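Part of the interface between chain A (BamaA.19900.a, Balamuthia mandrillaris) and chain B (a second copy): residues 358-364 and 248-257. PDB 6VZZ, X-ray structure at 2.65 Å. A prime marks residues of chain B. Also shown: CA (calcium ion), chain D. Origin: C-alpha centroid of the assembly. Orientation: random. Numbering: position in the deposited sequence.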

# COMPACT_ATOMS: atom_id res chain seq x y z
N PHE A 358 15.81 -8.64 4.07
CA PHE A 358 15.45 -9.95 3.55
C PHE A 358 14.93 -10.91 4.62
O PHE A 358 14.81 -12.11 4.35
CB PHE A 358 16.65 -10.57 2.82
CG PHE A 358 17.12 -9.75 1.66
CD1 PHE A 358 16.39 -9.72 0.48
CD2 PHE A 358 18.26 -8.96 1.76
CE1 PHE A 358 16.79 -8.95 -0.58
CE2 PHE A 358 18.67 -8.18 0.69
CZ PHE A 358 17.94 -8.17 -0.48
N ASP A 359 14.62 -10.42 5.82
CA ASP A 359 14.07 -11.24 6.90
C ASP A 359 12.56 -11.36 6.69
O ASP A 359 11.74 -10.64 7.28
CB ASP A 359 14.43 -10.62 8.25
CG ASP A 359 13.87 -11.38 9.45
OD1 ASP A 359 13.02 -12.27 9.29
OD2 ASP A 359 14.31 -11.08 10.58
N HIS A 360 12.17 -12.32 5.85
CA HIS A 360 10.76 -12.50 5.50
C HIS A 360 10.57 -13.90 4.92
O HIS A 360 11.47 -14.40 4.23
CB HIS A 360 10.29 -11.44 4.49
CG HIS A 360 8.81 -11.24 4.49
ND1 HIS A 360 7.95 -12.07 3.79
CD2 HIS A 360 8.03 -10.32 5.10
CE1 HIS A 360 6.71 -11.67 3.99
NE2 HIS A 360 6.73 -10.60 4.77
N PRO A 361 9.43 -14.54 5.18
CA PRO A 361 9.18 -15.85 4.54
C PRO A 361 9.20 -15.77 3.02
O PRO A 361 9.59 -16.74 2.36
CB PRO A 361 7.78 -16.23 5.05
CG PRO A 361 7.54 -15.38 6.25
CD PRO A 361 8.37 -14.14 6.12
N LYS A 362 8.77 -14.65 2.46
CA LYS A 362 8.76 -14.44 1.01
C LYS A 362 10.02 -13.73 0.54
O LYS A 362 9.96 -12.91 -0.38
CB LYS A 362 7.52 -13.65 0.61
CG LYS A 362 6.21 -14.28 1.00
CD LYS A 362 5.99 -15.60 0.31
CE LYS A 362 4.52 -16.02 0.36
NZ LYS A 362 4.12 -16.67 1.63
N LYS A 363 11.17 -14.01 1.15
CA LYS A 363 12.37 -13.27 0.80
C LYS A 363 12.74 -13.48 -0.67
O LYS A 363 13.29 -12.57 -1.30
CB LYS A 363 13.53 -13.65 1.72
CG LYS A 363 14.34 -14.83 1.29
CD LYS A 363 15.34 -15.20 2.37
CE LYS A 363 14.65 -15.87 3.56
NZ LYS A 363 15.38 -15.65 4.85
N ALA A 364 12.40 -14.64 -1.23
CA ALA A 364 12.63 -14.87 -2.65
C ALA A 364 11.94 -13.83 -3.52
O ALA A 364 12.45 -13.50 -4.61
CB ALA A 364 12.16 -16.28 -3.02
CA CA D . 11.24 -25.27 17.00
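Chain B, residues 248-257: LYNKEHAIEY

Chain B crosses this surface as a helix end, a type I' turn from Tyr249′ to Glu252′ closed by Glu252′ N to Tyr249′ O (3.1 Å), and then an extended run in which His253′ to Glu256′ keep psi between 137° and 158°. The nearest CA atoms are those of His360 and His253′, 6.2 Å apart. In the extended run CA-to-CB points toward chain A at His253′, away at Ile255′ and toward again at Glu256′, and His253′ and Glu256′ have the largest covered areas on chain B.

His253′ (chi1 m) lays one ring face against the backbone of His360 and Pro361, with Pro361 N 3.9 Å from His253′ ND1. Pro361 also meets Tyr249′ (chi1 m): its CG lies 4.0 Å from the Tyr249′ ring centroid, 29° off the normal, a CH-pi contact.

His360 is t, and its ND1 accepts Lys362 N at 3.0 Å and 163°, a bond within the His360–Lys363 type I turn that is consistent with this ring orientation. Lys362 (m, m, t, m) folds its chain so that NZ reaches Glu256′ OE2 at 3.0 Å, a salt bridge; Glu256′ meets it with chi2 at 179°.

Asp359, chi1 t, is joined to chain B through water: one donates to Asp359 OD2 and Glu252′ O, another links Asp359 OD1 to Ala254′ N.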

# COMPACT_ATOMS: atom_id res chain seq x y z
N LEU B 248 5.18 -22.77 11.69
CA LEU B 248 5.41 -22.47 10.27
C LEU B 248 6.87 -22.14 9.95
O LEU B 248 7.35 -22.49 8.87
CB LEU B 248 4.53 -21.31 9.82
CG LEU B 248 3.01 -21.51 9.90
CD1 LEU B 248 2.29 -20.28 9.36
CD2 LEU B 248 2.57 -22.77 9.15
N TYR B 249 7.57 -21.47 10.86
CA TYR B 249 8.87 -20.88 10.57
C TYR B 249 9.93 -21.22 11.60
O TYR B 249 11.06 -20.72 11.50
CB TYR B 249 8.76 -19.35 10.45
CG TYR B 249 7.65 -18.89 9.52
CD1 TYR B 249 7.68 -19.21 8.16
CD2 TYR B 249 6.57 -18.15 9.99
CE1 TYR B 249 6.69 -18.82 7.30
CE2 TYR B 249 5.56 -17.75 9.13
CZ TYR B 249 5.63 -18.09 7.79
OH TYR B 249 4.64 -17.71 6.92
N ASN B 250 9.61 -22.06 12.59
CA ASN B 250 10.55 -22.42 13.65
C ASN B 250 11.00 -21.18 14.41
O ASN B 250 12.16 -21.06 14.81
CB ASN B 250 11.74 -23.19 13.08
CG ASN B 250 12.21 -24.30 13.99
OD1 ASN B 250 13.31 -24.26 14.51
ND2 ASN B 250 11.36 -25.30 14.18
N LYS B 251 10.08 -20.22 14.56
CA LYS B 251 10.26 -18.95 15.26
C LYS B 251 11.22 -18.00 14.56
O LYS B 251 11.54 -16.94 15.11
CB LYS B 251 10.70 -19.17 16.72
CG LYS B 251 9.62 -19.78 17.60
CD LYS B 251 9.95 -19.69 19.09
CE LYS B 251 8.91 -20.42 19.93
NZ LYS B 251 8.80 -19.90 21.34
N GLU B 252 11.68 -18.33 13.35
CA GLU B 252 12.69 -17.50 12.71
C GLU B 252 12.11 -16.23 12.07
O GLU B 252 12.84 -15.26 11.90
CB GLU B 252 13.46 -18.32 11.68
N HIS B 253 10.81 -16.21 11.74
CA HIS B 253 10.20 -15.04 11.12
C HIS B 253 8.93 -14.66 11.87
O HIS B 253 8.28 -15.50 12.49
CB HIS B 253 9.82 -15.27 9.64
CG HIS B 253 10.98 -15.59 8.75
ND1 HIS B 253 11.04 -16.74 7.99
CD2 HIS B 253 12.11 -14.90 8.47
CE1 HIS B 253 12.16 -16.76 7.30
NE2 HIS B 253 12.83 -15.65 7.57
N ALA B 254 8.60 -13.37 11.80
CA ALA B 254 7.28 -12.91 12.21
C ALA B 254 6.25 -13.35 11.19
O ALA B 254 6.48 -13.26 9.98
CB ALA B 254 7.26 -11.39 12.34
N ILE B 255 5.10 -13.84 11.67
CA ILE B 255 4.14 -14.46 10.75
C ILE B 255 3.49 -13.41 9.85
O ILE B 255 3.46 -12.21 10.15
CB ILE B 255 3.09 -15.28 11.52
CG1 ILE B 255 2.06 -14.38 12.20
CG2 ILE B 255 3.75 -16.15 12.56
CD1 ILE B 255 0.92 -15.17 12.84
N GLU B 256 2.98 -13.88 8.72
CA GLU B 256 2.21 -13.04 7.81
C GLU B 256 0.77 -12.99 8.26
O GLU B 256 0.28 -13.89 8.94
CB GLU B 256 2.25 -13.58 6.37
CG GLU B 256 3.61 -14.04 5.88
CD GLU B 256 3.56 -14.58 4.47
OE1 GLU B 256 2.45 -14.94 4.00
OE2 GLU B 256 4.62 -14.63 3.81
N TYR B 257 0.08 -11.91 7.88
CA TYR B 257 -1.35 -11.81 8.19
C TYR B 257 -2.10 -13.03 7.67
O TYR B 257 -3.01 -13.54 8.34
CB TYR B 257 -1.94 -10.52 7.63
CG TYR B 257 -1.77 -9.32 8.53
CD1 TYR B 257 -2.55 -9.16 9.67
CD2 TYR B 257 -0.83 -8.33 8.24
CE1 TYR B 257 -2.40 -8.05 10.49
CE2 TYR B 257 -0.68 -7.23 9.06
CZ TYR B 257 -1.46 -7.10 10.19
OH TYR B 257 -1.31 -6.00 11.01
O HOH W 1 13.20 -12.38 12.64
O HOH W 2 10.46 -11.59 10.40
O HOH W 3 8.56 -11.17 8.46